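Methionyl-tRNA formyltransferase (PDB 1ZGH) probably transfers a formyl group from 10-formyltetrahydrofolate to the amino group of methionine carried on initiator tRNA. Local coordinates at residues I81-W86 and F98-F103; D143-R148 and K178-Q183. All coordinates share one frame; numbering follows the deposited sequence.

Contact 1. Residues I81-W86 and F98-F103; sequences ILFPHW and FTCVVF
Ile81 pairs with Cys100 across two parallel strands, and its side chain reaches on to Phe98. Its CG1 lies anti to the carbonyl carbon (chi1 -51°) and the chain then runs extended, carrying CD1 beside SG of Cys100 and to 3.7 Å from CB of Phe98, whose side chain it crosses at a slant. Phe83 emerges on the same face. Its CE1 carbon comes 3.8 Å from CB of Cys100, while the Cys100 sulfur sits off the ring's edge, 79° from the ring normal: a sulfur-aromatic contact made at the rim and not over the pi cloud. Beyond it, CB of Phe83 meets CG2 of Val102, and CE2 of the same ring rests against one face of the Trp86 indole, offset toward its rim. On the other face Leu82 and Val101 lie alongside each other, pointing the same way, with CD2 of Leu82 3.9 Å from CB of Val101.

Two rings present their edges to carbonyl oxygens: Phe83 to O of Val101, and Phe103 to O of Phe83, which lies 3.4 Å from CD1 of Phe103. The axes of strands 81-83 and 100-103 run parallel within 16°, and three bonds join them: Ile81 N to Thr99 O (2.9 Å), Val101 N to Ile81 O (2.8 Å) and Phe83 N to Val101 O (2.8 Å). Strands 80-83 and 100-104, with helix 92-95 between them, form a beta-alpha-beta unit of the Rossmann-like formyltransferase domain. Backbone bonds from Leu82 to Ile34 and Ala36, and from Cys100 and Val102 to Val135 and Ile133, place both strands inside the sheet. O of Val101, which also accepts from N of Phe83, and O of Phe83 both lie at the weakly positive rim of a ring.

Contact 2. Residues D143-R148 and K178-Q183; sequences DIFFKR and KRPVPQ
Pro182 lies over the ring of Phe145, with its CB 3.8 Å from the ring centroid and 12° off the normal, a CH-pi contact centred on the face. The two side chains run side by side, and CD of Pro182 extends the overlap to CE1 of Phe145 at 3.7 Å. The edge of the same ring receives O of Pro180 in its plane, 3.4 Å from CD1 of Phe145. Pro182 also touches Asp143, CB to CB, at 3.5 Å. Farther along, CG of Pro180 meets the edge of the Phe146 ring, 4.1 Å from CD2 of Phe146.

Two backbone bonds accompany this packing: Ile144 N to Gln183 O at 2.9 Å, and Gln183 N to Ile144 O at 2.7 Å. They form a single antiparallel bridge of the hydrogen-bonded kind. Gln183 folds back at chi2 (-66°), which brings its NE2 to O of Val181, 3.1 Å away. One face of the Arg148 guanidinium lies against CD1 of Phe146, and salt bridges to Asp170 and Glu174 hold that group at helix 156-178.

Arg179 leaves this helix with positive phi, and the chain then passes beside the start of strand 144-151, an edge strand of the mixed sheet. Phe145 packs on Leu175 of the helix, whereas Ile144 reaches Ile133 of the adjoining antiparallel strand 127-134.

Contact 1 lies within the parallel part of the mixed sheet, whereas contact 2 borders an edge strand of it; their centres are about 13 Å apart. Strand 127-134 separates strands 100-104 and 144-151 in the sheet order, yet the contacts touch directly through Phe145: its CE2 is 3.9 Å from CG2 of Val101, and its CZ is 4.1 Å from CG2 of Thr99. The ring thus bridges between the proline-rich segment 178-183 and segment 98-103 of contact 1. Besides the sheet that both contacts reach, helix 156-178 is a second shared element, with Leu175 meeting both Leu82 and Phe145.

Contact 1. Residues I81-W86 and F98-F103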
ATOM      1  N   ILE A  81     -13.511   1.334   9.854  1.00 24.84           N
ATOM      2  CA  ILE A  81     -13.230   1.864   8.525  1.00 24.04           C
ATOM      3  C   ILE A  81     -11.862   1.272   8.157  1.00 24.31           C
ATOM      4  O   ILE A  81     -10.897   1.466   8.879  1.00 23.97           O
ATOM      5  CB  ILE A  81     -13.174   3.398   8.459  1.00 23.45           C
ATOM      6  CG1 ILE A  81     -14.429   4.028   9.105  1.00 24.13           C
ATOM      7  CG2 ILE A  81     -12.993   3.858   6.993  1.00 23.86           C
ATOM      8  CD1 ILE A  81     -14.383   5.531   9.158  1.00 23.59           C
ATOM      9  N   LEU A  82     -11.838   0.515   7.069  1.00 24.47           N
ATOM     10  CA  LEU A  82     -10.696  -0.285   6.666  1.00 25.67           C
ATOM     11  C   LEU A  82     -10.062   0.371   5.444  1.00 25.34           C
ATOM     12  O   LEU A  82     -10.754   0.637   4.483  1.00 23.54           O
ATOM     13  CB  LEU A  82     -11.155  -1.710   6.308  1.00 26.15           C
ATOM     14  CG  LEU A  82     -11.954  -2.393   7.453  1.00 27.89           C
ATOM     15  CD1 LEU A  82     -12.696  -3.611   7.002  1.00 30.06           C
ATOM     16  CD2 LEU A  82     -11.005  -2.758   8.542  1.00 28.55           C
ATOM     17  N   PHE A  83      -8.741   0.581   5.473  1.00 26.20           N
ATOM     18  CA  PHE A  83      -8.029   1.228   4.371  1.00 26.82           C
ATOM     19  C   PHE A  83      -6.958   0.275   3.763  1.00 28.97           C
ATOM     20  O   PHE A  83      -5.826   0.292   4.212  1.00 29.99           O
ATOM     21  CB  PHE A  83      -7.336   2.491   4.892  1.00 25.96           C
ATOM     22  CG  PHE A  83      -8.265   3.567   5.392  1.00 24.81           C
ATOM     23  CD1 PHE A  83      -8.780   3.537   6.700  1.00 25.24           C
ATOM     24  CD2 PHE A  83      -8.598   4.631   4.578  1.00 25.37           C
ATOM     25  CE1 PHE A  83      -9.614   4.555   7.170  1.00 24.97           C
ATOM     26  CE2 PHE A  83      -9.446   5.641   5.024  1.00 24.97           C
ATOM     27  CZ  PHE A  83      -9.942   5.617   6.322  1.00 25.45           C
ATOM     28  N   PRO A  84      -7.327  -0.620   2.823  1.00 30.24           N
ATOM     29  CA  PRO A  84      -6.296  -1.470   2.188  1.00 30.79           C
ATOM     30  C   PRO A  84      -5.211  -0.690   1.462  1.00 31.87           C
ATOM     31  O   PRO A  84      -4.032  -1.041   1.566  1.00 33.48           O
ATOM     32  CB  PRO A  84      -7.094  -2.309   1.213  1.00 31.40           C
ATOM     33  CG  PRO A  84      -8.463  -2.349   1.801  1.00 30.51           C
ATOM     34  CD  PRO A  84      -8.681  -1.004   2.396  1.00 29.55           C
ATOM     35  N   HIS A  85      -5.619   0.362   0.762  1.00 32.40           N
ATOM     36  CA  HIS A  85      -4.716   1.339   0.201  1.00 32.84           C
ATOM     37  C   HIS A  85      -5.406   2.677   0.032  1.00 32.33           C
ATOM     38  O   HIS A  85      -6.430   2.806  -0.640  1.00 31.86           O
ATOM     39  CB  HIS A  85      -4.187   0.899  -1.195  1.00 33.60           C
ATOM     40  CG  HIS A  85      -3.174   1.867  -1.740  1.00 37.37           C
ATOM     41  ND1 HIS A  85      -3.513   2.917  -2.565  1.00 43.37           N
ATOM     42  CD2 HIS A  85      -1.871   2.049  -1.433  1.00 43.41           C
ATOM     43  CE1 HIS A  85      -2.444   3.653  -2.810  1.00 42.22           C
ATOM     44  NE2 HIS A  85      -1.430   3.144  -2.138  1.00 43.48           N
ATOM     45  N   TRP A  86      -4.867   3.700   0.642  1.00 32.07           N
ATOM     46  CA  TRP A  86      -5.510   4.992   0.573  1.00 32.83           C
ATOM     47  C   TRP A  86      -4.470   6.081   0.468  1.00 35.16           C
ATOM     48  O   TRP A  86      -3.572   6.186   1.294  1.00 34.67           O
ATOM     49  CB  TRP A  86      -6.369   5.207   1.808  1.00 31.51           C
ATOM     50  CG  TRP A  86      -7.336   6.358   1.758  1.00 29.11           C
ATOM     51  CD1 TRP A  86      -7.248   7.511   2.467  1.00 28.71           C
ATOM     52  CD2 TRP A  86      -8.547   6.441   0.999  1.00 28.09           C
ATOM     53  NE1 TRP A  86      -8.311   8.323   2.186  1.00 29.01           N
ATOM     54  CE2 TRP A  86      -9.137   7.685   1.297  1.00 26.97           C
ATOM     55  CE3 TRP A  86      -9.207   5.573   0.104  1.00 28.87           C
ATOM     56  CZ2 TRP A  86     -10.337   8.100   0.732  1.00 28.25           C
ATOM     57  CZ3 TRP A  86     -10.407   5.998  -0.471  1.00 28.57           C
ATOM     58  CH2 TRP A  86     -10.959   7.245  -0.148  1.00 29.53           C
ATOM     59  N   PHE A  98     -14.127   7.319  14.747  1.00 24.93           N
ATOM     60  CA  PHE A  98     -14.375   5.978  14.233  1.00 25.68           C
ATOM     61  C   PHE A  98     -13.048   5.217  14.250  1.00 26.24           C
ATOM     62  O   PHE A  98     -11.977   5.823  14.146  1.00 26.72           O
ATOM     63  CB  PHE A  98     -14.950   6.038  12.797  1.00 25.75           C
ATOM     64  CG  PHE A  98     -16.213   6.840  12.699  1.00 26.37           C
ATOM     65  CD1 PHE A  98     -16.175   8.172  12.298  1.00 28.13           C
ATOM     66  CD2 PHE A  98     -17.444   6.287  13.079  1.00 26.56           C
ATOM     67  CE1 PHE A  98     -17.344   8.937  12.251  1.00 26.74           C
ATOM     68  CE2 PHE A  98     -18.620   7.044  13.039  1.00 26.90           C
ATOM     69  CZ  PHE A  98     -18.574   8.371  12.633  1.00 27.52           C
ATOM     70  N   THR A  99     -13.123   3.899  14.385  1.00 26.03           N
ATOM     71  CA  THR A  99     -11.942   3.062  14.408  1.00 26.09           C
ATOM     72  C   THR A  99     -11.463   2.877  12.990  1.00 25.52           C
ATOM     73  O   THR A  99     -12.058   2.148  12.183  1.00 25.50           O
ATOM     74  CB  THR A  99     -12.188   1.707  15.088  1.00 26.43           C
ATOM     75  OG1 THR A  99     -12.728   1.935  16.383  1.00 26.73           O
ATOM     76  CG2 THR A  99     -10.892   0.950  15.258  1.00 28.20           C
ATOM     77  N   CYS A 100     -10.372   3.556  12.684  1.00 25.56           N
ATOM     78  CA  CYS A 100      -9.802   3.527  11.356  1.00 25.40           C
ATOM     79  C   CYS A 100      -8.622   2.579  11.368  1.00 26.38           C
ATOM     80  O   CYS A 100      -7.745   2.717  12.215  1.00 27.31           O
ATOM     81  CB  CYS A 100      -9.386   4.929  10.923  1.00 25.20           C
ATOM     82  SG  CYS A 100     -10.756   6.037  10.599  1.00 25.48           S
ATOM     83  N   VAL A 101      -8.608   1.645  10.411  1.00 25.75           N
ATOM     84  CA  VAL A 101      -7.581   0.615  10.291  1.00 26.01           C
ATOM     85  C   VAL A 101      -6.800   0.754   8.981  1.00 25.48           C
ATOM     86  O   VAL A 101      -7.338   0.562   7.902  1.00 25.21           O
ATOM     87  CB  VAL A 101      -8.199  -0.795  10.360  1.00 25.63           C
ATOM     88  CG1 VAL A 101      -7.115  -1.856  10.440  1.00 26.05           C
ATOM     89  CG2 VAL A 101      -9.151  -0.874  11.550  1.00 26.13           C
ATOM     90  N   VAL A 102      -5.540   1.122   9.095  1.00 25.89           N
ATOM     91  CA  VAL A 102      -4.623   1.162   7.958  1.00 26.73           C
ATOM     92  C   VAL A 102      -3.764  -0.099   7.944  1.00 26.63           C
ATOM     93  O   VAL A 102      -3.425  -0.634   8.985  1.00 25.88           O
ATOM     94  CB  VAL A 102      -3.768   2.457   8.037  1.00 27.58           C
ATOM     95  CG1 VAL A 102      -2.428   2.325   7.287  1.00 29.89           C
ATOM     96  CG2 VAL A 102      -4.570   3.603   7.499  1.00 28.08           C
ATOM     97  N   PHE A 103      -3.386  -0.542   6.746  1.00 27.58           N
ATOM     98  CA  PHE A 103      -2.573  -1.730   6.545  1.00 28.74           C
ATOM     99  C   PHE A 103      -1.239  -1.297   5.985  1.00 28.97           C
ATOM    100  O   PHE A 103      -1.145  -0.971   4.803  1.00 30.42           O
ATOM    101  CB  PHE A 103      -3.305  -2.689   5.603  1.00 29.27           C
ATOM    102  CG  PHE A 103      -4.545  -3.253   6.196  1.00 29.72           C
ATOM    103  CD1 PHE A 103      -5.747  -2.587   6.082  1.00 30.40           C
ATOM    104  CD2 PHE A 103      -4.511  -4.443   6.906  1.00 29.95           C
ATOM    105  CE1 PHE A 103      -6.884  -3.114   6.634  1.00 29.82           C
ATOM    106  CE2 PHE A 103      -5.651  -4.974   7.439  1.00 31.18           C
ATOM    107  CZ  PHE A 103      -6.829  -4.317   7.315  1.00 29.76           C
TER

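Contact 2. Residues D143-R148 and K178-Q183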
ATOM      1  N   ASP A 143      -1.511   2.125  17.411  1.00 28.88           N
ATOM      2  CA  ASP A 143      -1.501   0.808  18.031  1.00 29.26           C
ATOM      3  C   ASP A 143      -1.700  -0.277  16.975  1.00 28.76           C
ATOM      4  O   ASP A 143      -2.443  -0.086  16.000  1.00 28.77           O
ATOM      5  CB  ASP A 143      -2.583   0.694  19.123  1.00 29.39           C
ATOM      6  CG  ASP A 143      -2.375   1.681  20.275  1.00 30.78           C
ATOM      7  OD1 ASP A 143      -1.341   2.374  20.278  1.00 32.32           O
ATOM      8  OD2 ASP A 143      -3.252   1.764  21.170  1.00 33.36           O
ATOM      9  N   ILE A 144      -1.025  -1.406  17.171  1.00 28.35           N
ATOM     10  CA  ILE A 144      -0.999  -2.482  16.171  1.00 28.89           C
ATOM     11  C   ILE A 144      -1.993  -3.553  16.587  1.00 28.24           C
ATOM     12  O   ILE A 144      -1.929  -4.034  17.715  1.00 28.48           O
ATOM     13  CB  ILE A 144       0.415  -3.122  16.077  1.00 28.51           C
ATOM     14  CG1 ILE A 144       1.452  -2.089  15.612  1.00 29.54           C
ATOM     15  CG2 ILE A 144       0.397  -4.306  15.112  1.00 30.18           C
ATOM     16  CD1 ILE A 144       2.899  -2.494  15.878  1.00 29.79           C
ATOM     17  N   PHE A 145      -2.903  -3.917  15.691  1.00 27.86           N
ATOM     18  CA  PHE A 145      -3.835  -5.022  15.917  1.00 28.04           C
ATOM     19  C   PHE A 145      -3.130  -6.369  15.791  1.00 28.16           C
ATOM     20  O   PHE A 145      -3.267  -7.229  16.665  1.00 27.16           O
ATOM     21  CB  PHE A 145      -4.998  -4.981  14.917  1.00 28.48           C
ATOM     22  CG  PHE A 145      -5.935  -3.825  15.098  1.00 28.74           C
ATOM     23  CD1 PHE A 145      -6.989  -3.897  16.005  1.00 30.34           C
ATOM     24  CD2 PHE A 145      -5.772  -2.658  14.354  1.00 29.10           C
ATOM     25  CE1 PHE A 145      -7.888  -2.819  16.152  1.00 29.64           C
ATOM     26  CE2 PHE A 145      -6.641  -1.588  14.499  1.00 29.43           C
ATOM     27  CZ  PHE A 145      -7.707  -1.666  15.395  1.00 29.16           C
ATOM     28  N   PHE A 146      -2.405  -6.552  14.676  1.00 28.23           N
ATOM     29  CA  PHE A 146      -1.570  -7.747  14.400  1.00 28.05           C
ATOM     30  C   PHE A 146      -0.875  -7.623  13.013  1.00 27.86           C
ATOM     31  O   PHE A 146      -1.120  -6.667  12.262  1.00 27.33           O
ATOM     32  CB  PHE A 146      -2.386  -9.060  14.500  1.00 28.91           C
ATOM     33  CG  PHE A 146      -3.572  -9.135  13.546  1.00 29.47           C
ATOM     34  CD1 PHE A 146      -3.423  -9.665  12.270  1.00 31.17           C
ATOM     35  CD2 PHE A 146      -4.820  -8.689  13.930  1.00 30.76           C
ATOM     36  CE1 PHE A 146      -4.500  -9.732  11.387  1.00 31.31           C
ATOM     37  CE2 PHE A 146      -5.909  -8.766  13.062  1.00 32.13           C
ATOM     38  CZ  PHE A 146      -5.742  -9.278  11.785  1.00 31.27           C
ATOM     39  N   LYS A 147      -0.003  -8.585  12.705  1.00 27.41           N
ATOM     40  CA  LYS A 147       0.865  -8.562  11.528  1.00 27.56           C
ATOM     41  C   LYS A 147       0.794  -9.877  10.774  1.00 27.48           C
ATOM     42  O   LYS A 147       0.476 -10.911  11.370  1.00 27.19           O
ATOM     43  CB  LYS A 147       2.331  -8.329  11.929  1.00 27.94           C
ATOM     44  CG  LYS A 147       2.584  -6.998  12.611  1.00 28.69           C
ATOM     45  CD  LYS A 147       4.034  -6.834  13.051  1.00 28.38           C
ATOM     46  CE  LYS A 147       4.213  -5.553  13.838  1.00 28.61           C
ATOM     47  NZ  LYS A 147       5.633  -5.315  14.204  1.00 27.66           N
ATOM     48  N   ARG A 148       1.082  -9.825   9.469  1.00 27.06           N
ATOM     49  CA  ARG A 148       1.230 -11.018   8.629  1.00 28.16           C
ATOM     50  C   ARG A 148       2.448 -10.860   7.717  1.00 28.16           C
ATOM     51  O   ARG A 148       2.757  -9.739   7.313  1.00 28.13           O
ATOM     52  CB  ARG A 148      -0.021 -11.247   7.773  1.00 28.60           C
ATOM     53  CG  ARG A 148      -1.283 -11.579   8.558  1.00 29.53           C
ATOM     54  CD  ARG A 148      -1.235 -12.958   9.189  1.00 34.33           C
ATOM     55  NE  ARG A 148      -2.379 -13.178  10.090  1.00 35.50           N
ATOM     56  CZ  ARG A 148      -2.341 -13.160  11.422  1.00 38.01           C
ATOM     57  NH1 ARG A 148      -1.212 -12.944  12.093  1.00 40.07           N
ATOM     58  NH2 ARG A 148      -3.454 -13.389  12.112  1.00 40.61           N
ATOM     59  N   LYS A 178     -12.487 -11.578  15.460  1.00 32.95           N
ATOM     60  CA  LYS A 178     -11.898 -11.593  16.784  1.00 34.62           C
ATOM     61  C   LYS A 178     -11.974 -10.236  17.479  1.00 34.45           C
ATOM     62  O   LYS A 178     -11.975 -10.175  18.705  1.00 33.99           O
ATOM     63  CB  LYS A 178     -10.454 -12.050  16.719  1.00 34.59           C
ATOM     64  CG  LYS A 178     -10.291 -13.451  16.160  1.00 37.25           C
ATOM     65  CD  LYS A 178      -8.827 -13.871  16.225  1.00 37.64           C
ATOM     66  CE  LYS A 178      -8.648 -15.385  16.330  1.00 40.78           C
ATOM     67  NZ  LYS A 178      -7.270 -15.758  16.837  1.00 40.95           N
ATOM     68  N   ARG A 179     -12.029  -9.157  16.699  1.00 34.61           N
ATOM     69  CA  ARG A 179     -12.080  -7.793  17.237  1.00 35.21           C
ATOM     70  C   ARG A 179     -10.983  -7.578  18.294  1.00 34.61           C
ATOM     71  O   ARG A 179     -11.270  -7.227  19.436  1.00 33.77           O
ATOM     72  CB  ARG A 179     -13.492  -7.481  17.782  1.00 35.34           C
ATOM     73  CG  ARG A 179     -14.565  -7.510  16.692  1.00 36.03           C
ATOM     74  CD  ARG A 179     -15.985  -7.369  17.194  1.00 38.98           C
ATOM     75  NE  ARG A 179     -16.172  -6.237  18.110  1.00 44.14           N
ATOM     76  CZ  ARG A 179     -16.324  -6.325  19.440  1.00 45.22           C
ATOM     77  NH1 ARG A 179     -16.328  -7.504  20.071  1.00 47.19           N
ATOM     78  NH2 ARG A 179     -16.481  -5.213  20.160  1.00 45.72           N
ATOM     79  N   PRO A 180      -9.710  -7.791  17.904  1.00 34.14           N
ATOM     80  CA  PRO A 180      -8.639  -7.685  18.891  1.00 33.88           C
ATOM     81  C   PRO A 180      -8.357  -6.249  19.322  1.00 33.57           C
ATOM     82  O   PRO A 180      -8.614  -5.306  18.574  1.00 32.88           O
ATOM     83  CB  PRO A 180      -7.438  -8.285  18.175  1.00 34.15           C
ATOM     84  CG  PRO A 180      -7.702  -8.038  16.720  1.00 33.75           C
ATOM     85  CD  PRO A 180      -9.197  -8.134  16.566  1.00 34.32           C
ATOM     86  N   VAL A 181      -7.862  -6.115  20.547  1.00 32.74           N
ATOM     87  CA  VAL A 181      -7.451  -4.836  21.101  1.00 32.49           C
ATOM     88  C   VAL A 181      -6.041  -4.545  20.585  1.00 31.50           C
ATOM     89  O   VAL A 181      -5.142  -5.354  20.782  1.00 30.83           O
ATOM     90  CB  VAL A 181      -7.420  -4.888  22.645  1.00 32.27           C
ATOM     91  CG1 VAL A 181      -6.839  -3.597  23.221  1.00 33.34           C
ATOM     92  CG2 VAL A 181      -8.817  -5.167  23.210  1.00 32.66           C
ATOM     93  N   PRO A 182      -5.836  -3.388  19.928  1.00 31.48           N
ATOM     94  CA  PRO A 182      -4.506  -3.131  19.349  1.00 31.58           C
ATOM     95  C   PRO A 182      -3.502  -2.744  20.431  1.00 31.38           C
ATOM     96  O   PRO A 182      -3.906  -2.186  21.433  1.00 31.39           O
ATOM     97  CB  PRO A 182      -4.766  -1.970  18.378  1.00 31.24           C
ATOM     98  CG  PRO A 182      -5.888  -1.245  18.959  1.00 31.62           C
ATOM     99  CD  PRO A 182      -6.760  -2.267  19.681  1.00 31.32           C
ATOM    100  N   GLN A 183      -2.216  -3.043  20.225  1.00 31.25           N
ATOM    101  CA  GLN A 183      -1.182  -2.861  21.259  1.00 31.55           C
ATOM    102  C   GLN A 183      -0.173  -1.776  20.874  1.00 30.43           C
ATOM    103  O   GLN A 183       0.249  -1.708  19.730  1.00 29.15           O
ATOM    104  CB  GLN A 183      -0.427  -4.180  21.467  1.00 32.39           C
ATOM    105  CG  GLN A 183      -1.303  -5.371  21.851  1.00 34.87           C
ATOM    106  CD  GLN A 183      -1.945  -5.209  23.218  1.00 37.85           C
ATOM    107  OE1 GLN A 183      -1.270  -4.856  24.191  1.00 41.84           O
ATOM    108  NE2 GLN A 183      -3.261  -5.466  23.303  1.00 39.78           N
TER